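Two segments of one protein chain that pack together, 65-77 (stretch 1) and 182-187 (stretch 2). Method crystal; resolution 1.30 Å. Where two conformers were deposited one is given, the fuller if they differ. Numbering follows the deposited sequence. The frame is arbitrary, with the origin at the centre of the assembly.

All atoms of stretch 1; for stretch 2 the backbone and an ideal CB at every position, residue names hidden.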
# COMPACT_ATOMS: atom_id res chain seq x y z
N GLU A 65 -2.16 -7.02 8.25
CA GLU A 65 -1.86 -7.82 9.44
C GLU A 65 -0.42 -7.76 9.83
O GLU A 65 -0.08 -8.36 10.88
CB GLU A 65 -2.35 -9.27 9.25
CG GLU A 65 -3.88 -9.41 9.19
CD GLU A 65 -4.49 -8.96 10.49
OE1 GLU A 65 -4.89 -7.83 10.61
OE2 GLU A 65 -4.50 -9.78 11.45
N CYS A 66 0.44 -7.16 9.04
CA CYS A 66 1.90 -7.27 9.30
C CYS A 66 2.36 -6.18 10.23
O CYS A 66 2.11 -4.98 10.08
CB CYS A 66 2.59 -7.12 7.92
SG CYS A 66 4.38 -6.84 8.10
N PRO A 67 3.01 -6.62 11.33
CA PRO A 67 3.41 -5.64 12.36
C PRO A 67 4.46 -4.69 11.86
O PRO A 67 4.57 -3.58 12.43
CB PRO A 67 3.95 -6.58 13.51
CG PRO A 67 4.41 -7.79 12.80
CD PRO A 67 3.41 -8.01 11.65
N PHE A 68 5.26 -5.13 10.92
CA PHE A 68 6.24 -4.20 10.31
C PHE A 68 5.56 -3.12 9.49
O PHE A 68 5.87 -1.93 9.58
CB PHE A 68 7.25 -5.02 9.46
CG PHE A 68 8.03 -6.05 10.23
CD1 PHE A 68 9.08 -5.66 11.11
CD2 PHE A 68 7.78 -7.42 9.99
CE1 PHE A 68 9.81 -6.68 11.79
CE2 PHE A 68 8.55 -8.41 10.62
CZ PHE A 68 9.55 -8.05 11.50
N CYS A 69 4.61 -3.57 8.70
CA CYS A 69 3.84 -2.58 7.91
C CYS A 69 3.08 -1.62 8.81
O CYS A 69 2.96 -0.44 8.44
CB CYS A 69 2.90 -3.33 6.99
SG CYS A 69 3.71 -4.26 5.68
N LYS A 70 2.55 -2.12 9.94
CA LYS A 70 1.86 -1.22 10.79
C LYS A 70 2.73 -0.07 11.34
O LYS A 70 2.32 1.08 11.34
CB LYS A 70 1.23 -2.05 11.97
CG LYS A 70 0.54 -1.14 13.00
CD LYS A 70 -0.20 -1.94 14.06
CE LYS A 70 -0.87 -1.00 14.99
NZ LYS A 70 -1.85 -1.58 15.99
N VAL A 71 3.95 -0.37 11.76
CA VAL A 71 4.75 0.76 12.28
C VAL A 71 5.40 1.55 11.13
O VAL A 71 5.69 2.72 11.23
CB VAL A 71 5.78 0.27 13.32
CG1 VAL A 71 6.71 -0.75 12.69
CG2 VAL A 71 6.59 1.41 13.92
N TYR A 72 5.67 0.90 10.01
CA TYR A 72 6.43 1.57 8.96
C TYR A 72 5.58 2.45 8.12
O TYR A 72 6.06 3.55 7.68
CB TYR A 72 7.08 0.48 8.03
CG TYR A 72 8.00 1.03 7.02
CD1 TYR A 72 9.20 1.71 7.43
CD2 TYR A 72 7.77 0.87 5.69
CE1 TYR A 72 10.07 2.23 6.48
CE2 TYR A 72 8.70 1.34 4.74
CZ TYR A 72 9.83 2.01 5.18
OH TYR A 72 10.67 2.50 4.16
N THR A 73 4.31 2.07 7.85
CA THR A 73 3.56 2.84 6.86
C THR A 73 3.38 4.36 7.28
O THR A 73 3.60 5.21 6.46
CB THR A 73 2.23 2.15 6.60
OG1 THR A 73 2.45 0.83 6.04
CG2 THR A 73 1.40 2.88 5.56
N PRO A 74 2.98 4.67 8.52
CA PRO A 74 2.85 6.08 8.88
C PRO A 74 4.17 6.83 8.78
O PRO A 74 4.22 8.04 8.42
CB PRO A 74 2.30 6.05 10.30
CG PRO A 74 2.26 4.63 10.76
CD PRO A 74 2.55 3.73 9.60
N ARG A 75 5.28 6.16 9.06
CA ARG A 75 6.61 6.81 9.07
C ARG A 75 6.97 7.08 7.60
O ARG A 75 7.48 8.19 7.27
CB ARG A 75 7.68 5.95 9.71
CG ARG A 75 7.39 5.63 11.16
CD ARG A 75 8.47 4.77 11.73
NE ARG A 75 8.23 4.58 13.13
CZ ARG A 75 9.04 3.89 13.90
NH1 ARG A 75 10.17 3.36 13.40
NH2 ARG A 75 8.72 3.75 15.17
N LEU A 76 6.65 6.17 6.70
CA LEU A 76 6.91 6.40 5.33
C LEU A 76 6.05 7.52 4.73
O LEU A 76 6.54 8.36 3.93
CB LEU A 76 6.66 5.10 4.57
CG LEU A 76 6.98 5.10 3.09
CD1 LEU A 76 8.46 5.34 2.87
CD2 LEU A 76 6.67 3.67 2.55
N LYS A 77 4.77 7.62 5.12
CA LYS A 77 3.93 8.72 4.68
C LYS A 77 4.53 10.08 5.18
O LYS A 77 4.50 11.04 4.40
CB LYS A 77 2.54 8.52 5.22
CG LYS A 77 1.78 7.34 4.55
CD LYS A 77 0.43 7.02 5.24
CE LYS A 77 -0.51 8.13 4.98
NZ LYS A 77 -1.68 8.03 5.89
N UNK A 182 8.07 -10.97 1.40
CA UNK A 182 7.87 -10.47 2.77
C UNK A 182 7.44 -9.02 2.68
O UNK A 182 7.62 -8.39 1.66
CB UNK A 182 9.14 -10.61 3.62
N UNK A 183 6.87 -8.52 3.78
CA UNK A 183 6.37 -7.15 3.83
C UNK A 183 6.91 -6.38 4.98
O UNK A 183 7.23 -6.97 6.06
CB UNK A 183 4.84 -7.14 3.89
N UNK A 184 7.17 -5.11 4.85
CA UNK A 184 7.05 -4.33 3.60
C UNK A 184 8.21 -4.58 2.68
O UNK A 184 9.39 -4.83 3.13
CB UNK A 184 6.95 -2.83 3.90
N UNK A 185 7.97 -4.57 1.40
CA UNK A 185 9.08 -4.54 0.40
C UNK A 185 8.75 -3.36 -0.49
O UNK A 185 7.58 -3.11 -0.84
CB UNK A 185 9.21 -5.84 -0.40
N UNK A 186 9.76 -2.56 -0.79
CA UNK A 186 9.61 -1.37 -1.68
C UNK A 186 10.11 -1.63 -3.06
O UNK A 186 11.17 -2.21 -3.17
CB UNK A 186 10.35 -0.16 -1.11
N UNK A 187 9.39 -1.14 -4.03
CA UNK A 187 9.93 -1.02 -5.40
C UNK A 187 9.88 0.48 -5.67
O UNK A 187 8.77 1.01 -5.81
CB UNK A 187 9.14 -1.83 -6.43

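At position 182 the CA-to-CB bond points sideways, and the ideal CB has no atom of stretch 1 within 5.5 Å. Nothing here selects a side chain. The deposited residue is Ala 182, which makes no contact with stretch 1.

Position 183 is more demanding. Its CB also points sideways, yet the ideal CB lies 3.6 Å from SG of Cys 69 and 4.2 Å from SG of Cys 66. Both sulfurs stand at the start of the helix, where SG of Cys 66 caps the first turn by accepting from N of Cys 69 at 3.3 Å. A small or beta-branched side chain would suit, such as serine, threonine, valine or alanine. The residue is Thr 183, with chi1 in the p well. Its OG1 lies 3.2 Å from SG of Cys 66, and its CB lies 3.5 Å from SG of Cys 69.

Position 184 points toward the helix. The ideal CB is 4.0 Å from SG of Cys 69 and 4.2 Å from CD2 of Tyr 72. The peptide bond before it is cis, which strongly favours proline. Phi of -79 allows a proline ring. A compact apolar group fits the surface offered. The residue is Pro 184. Its CD packs 3.6 Å from CB of Phe 68 and 3.9 Å from SG of Cys 69, while its CG sits 3.8 Å from CD2 of Tyr 72. The ring thus touches two successive turns of the helix.

Position 185 begins the strand, and its CB points away from stretch 1. Many residues would be tolerated as far as this contact goes; beta-branched ones suit the extended backbone. The residue is Thr 185. Its OG1 donates to O of Ala 182 at 2.8 Å, a bond within the stretch.

Position 186 turns toward the helix again, as strand alternation predicts. No atom of stretch 1 lies within 5.5 Å of the ideal CB, so a longer side chain is needed to reach Tyr 72 and Leu 76. Leucine, isoleucine or methionine would suit. The residue is Leu 186. Its CD1 lies 3.5 Å from OH of Tyr 72. Its CD2 lies near the plane of the tyrosine ring, at its edge, and 4.4 Å from CD2 of Leu 76.

Position 187 is out of reach, so stretch 1 sets no preference. The residue is Val 187, a common strand former.

Stretch 2 (182-187) ATPTLV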
# COMPACT_ATOMS: atom_id res chain seq x y z
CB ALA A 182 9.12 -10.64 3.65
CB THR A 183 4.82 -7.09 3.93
OG1 THR A 183 4.40 -7.89 5.03
CG2 THR A 183 4.15 -7.68 2.66
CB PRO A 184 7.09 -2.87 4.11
CG PRO A 184 7.99 -2.95 5.36
CD PRO A 184 7.61 -4.25 5.99
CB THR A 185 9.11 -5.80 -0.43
OG1 THR A 185 9.55 -6.87 0.41
CG2 THR A 185 10.14 -5.70 -1.60
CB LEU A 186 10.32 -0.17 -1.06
CG LEU A 186 10.03 0.08 0.40
CD1 LEU A 186 10.76 1.39 0.83
CD2 LEU A 186 8.52 0.19 0.68
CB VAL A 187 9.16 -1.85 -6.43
CG1 VAL A 187 9.73 -1.53 -7.85
CG2 VAL A 187 9.28 -3.34 -6.16
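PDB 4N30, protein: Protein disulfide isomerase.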